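Local coordinates for protein Endonuclease/exonuclease/phosphatase (Leptotrichia buccalis C-1013-b, PDB 3TEB) that probably acts as a metal-dependent hydrolase, perhaps a nuclease, of the DNase I-like endonuclease/exonuclease/phosphatase family, at residues G175-A181 / K226-F232. Coordinates in Å, arbitrary orientation, origin at the centre of the assembly. Numbering follows the deposited sequence.
Sequences GDFNTDA and KRLDYIF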
# COMPACT_ATOMS: atom_id res chain seq x y z
N GLY A 175 -2.15 1.34 3.15
CA GLY A 175 -0.90 2.02 2.87
C GLY A 175 -0.30 2.96 3.90
O GLY A 175 -0.62 2.92 5.09
N ASP A 176 0.59 3.81 3.40
CA ASP A 176 1.39 4.68 4.23
C ASP A 176 0.65 5.98 4.45
O ASP A 176 0.41 6.73 3.50
CB ASP A 176 2.72 4.94 3.54
CG ASP A 176 3.68 5.76 4.39
OD1 ASP A 176 3.45 5.90 5.63
OD2 ASP A 176 4.68 6.26 3.82
N PHE A 177 0.28 6.25 5.70
CA PHE A 177 -0.52 7.42 6.02
C PHE A 177 0.28 8.56 6.66
O PHE A 177 -0.28 9.63 6.93
CB PHE A 177 -1.72 7.04 6.89
CG PHE A 177 -2.83 6.42 6.11
CD1 PHE A 177 -2.73 5.09 5.67
CD2 PHE A 177 -3.97 7.16 5.78
CE1 PHE A 177 -3.76 4.51 4.91
CE2 PHE A 177 -5.01 6.59 5.03
CZ PHE A 177 -4.90 5.26 4.59
N ASN A 178 1.58 8.32 6.87
CA ASN A 178 2.47 9.28 7.51
C ASN A 178 1.94 9.83 8.83
O ASN A 178 2.09 11.01 9.11
CB ASN A 178 2.75 10.46 6.58
CG ASN A 178 3.82 10.16 5.56
OD1 ASN A 178 4.89 9.63 5.89
ND2 ASN A 178 3.55 10.51 4.31
N THR A 179 1.32 8.96 9.62
CA THR A 179 0.67 9.37 10.87
C THR A 179 0.91 8.37 11.98
O THR A 179 0.51 7.21 11.87
CB THR A 179 -0.84 9.54 10.66
OG1 THR A 179 -1.07 10.53 9.65
CG2 THR A 179 -1.50 10.00 11.93
N ASP A 180 1.55 8.81 13.05
CA ASP A 180 1.85 7.92 14.15
C ASP A 180 0.65 7.75 15.08
O ASP A 180 0.21 8.71 15.72
CB ASP A 180 3.06 8.44 14.93
CG ASP A 180 3.73 7.36 15.79
OD1 ASP A 180 3.38 6.16 15.64
OD2 ASP A 180 4.61 7.72 16.60
N ALA A 181 0.15 6.52 15.16
CA ALA A 181 -0.96 6.15 16.04
C ALA A 181 -0.61 6.34 17.51
O ALA A 181 -1.49 6.44 18.37
CB ALA A 181 -1.35 4.73 15.78
N LYS A 226 7.52 3.85 15.51
CA LYS A 226 6.27 4.42 15.03
C LYS A 226 5.38 3.41 14.31
O LYS A 226 5.83 2.37 13.83
CB LYS A 226 6.55 5.62 14.11
CG LYS A 226 7.22 6.82 14.77
CD LYS A 226 7.34 7.94 13.74
CE LYS A 226 7.68 9.29 14.35
NZ LYS A 226 9.14 9.57 14.23
N ARG A 227 4.09 3.73 14.24
CA ARG A 227 3.15 2.99 13.43
C ARG A 227 2.54 3.97 12.43
O ARG A 227 1.64 4.75 12.78
CB ARG A 227 2.10 2.31 14.31
CG ARG A 227 1.23 1.32 13.59
CD ARG A 227 0.36 0.53 14.55
NE ARG A 227 -1.03 0.60 14.14
CZ ARG A 227 -2.02 1.07 14.90
NH1 ARG A 227 -1.79 1.47 16.14
NH2 ARG A 227 -3.25 1.10 14.43
N LEU A 228 3.07 3.95 11.21
CA LEU A 228 2.75 4.93 10.18
C LEU A 228 1.94 4.33 9.04
O LEU A 228 1.27 5.06 8.29
CB LEU A 228 4.03 5.49 9.60
CG LEU A 228 4.92 6.40 10.44
CD1 LEU A 228 5.93 7.05 9.50
CD2 LEU A 228 4.12 7.47 11.17
N ASP A 229 2.03 3.01 8.90
CA ASP A 229 1.35 2.27 7.84
C ASP A 229 0.10 1.60 8.41
O ASP A 229 0.09 1.22 9.59
CB ASP A 229 2.29 1.20 7.26
CG ASP A 229 3.56 1.80 6.63
OD1 ASP A 229 4.50 2.17 7.38
OD2 ASP A 229 3.62 1.86 5.38
N TYR A 230 -0.94 1.47 7.60
CA TYR A 230 -2.20 0.89 8.09
C TYR A 230 -2.94 0.07 7.06
O TYR A 230 -2.65 0.11 5.87
CB TYR A 230 -3.15 1.99 8.55
CG TYR A 230 -2.62 2.93 9.59
CD1 TYR A 230 -2.82 2.67 10.94
CD2 TYR A 230 -1.94 4.09 9.22
CE1 TYR A 230 -2.34 3.55 11.91
CE2 TYR A 230 -1.46 4.97 10.18
CZ TYR A 230 -1.67 4.69 11.52
OH TYR A 230 -1.20 5.57 12.47
N ILE A 231 -3.92 -0.68 7.56
CA ILE A 231 -4.96 -1.24 6.73
C ILE A 231 -6.32 -0.90 7.37
O ILE A 231 -6.69 -1.45 8.40
CB ILE A 231 -4.74 -2.75 6.49
CG1 ILE A 231 -3.58 -2.94 5.52
CG2 ILE A 231 -5.98 -3.40 5.88
CD1 ILE A 231 -2.92 -4.27 5.61
N PHE A 232 -7.02 0.05 6.76
CA PHE A 232 -8.33 0.51 7.23
C PHE A 232 -9.44 -0.17 6.46
O PHE A 232 -9.23 -0.72 5.37
CB PHE A 232 -8.47 2.02 7.06
CG PHE A 232 -7.51 2.83 7.89
CD1 PHE A 232 -7.58 2.81 9.28
CD2 PHE A 232 -6.56 3.63 7.28
CE1 PHE A 232 -6.69 3.56 10.05
CE2 PHE A 232 -5.67 4.38 8.04
CZ PHE A 232 -5.73 4.34 9.42
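Gly-175 and Tyr-230 form an antiparallel hydrogen-bonded pair, satisfying both backbone groups of each: Gly-175 N to Tyr-230 O (3.0 Å) and Tyr-230 N to Gly-175 O (2.9 Å). A side chain at Gly-175 would jam against the preceding carbonyl, so glycine suits this corner. Phe-177 N then donates to Leu-228 O (3.0 Å). Beyond it side chains do most of the work: Tyr-230 is long enough for OH to give Thr-179 O a very short bond (2.4 Å), and Asp-180 OD1 accepts from main-chain Arg-227 N (2.9 Å), while the Arg-227 guanidinium pairs with Asp-198. Ala-181 N weakly supplies Arg-227 O (3.3 Å). Thr-179 OG1 is spent on Phe-177 O (3.0 Å), Asn-178 ND2 on Met-144 O. The Phe-232 edge packs T-shaped on the Phe-177 face. Asp-176 and Asp-229 form the next, non-hydrogen-bonded pair, on the sheet face opposite Tyr-230, with OD1 and OD2 respectively 4.1 Å apart; Asp-176 OD1 takes a weak bond from Asn-178 N, Asp-229 OD1 bonds His-257, and the Asp-176 side chain lies about 6 Å from bound magnesium. As in DNase I-like enzymes, this bonding probably holds active-site acids in place.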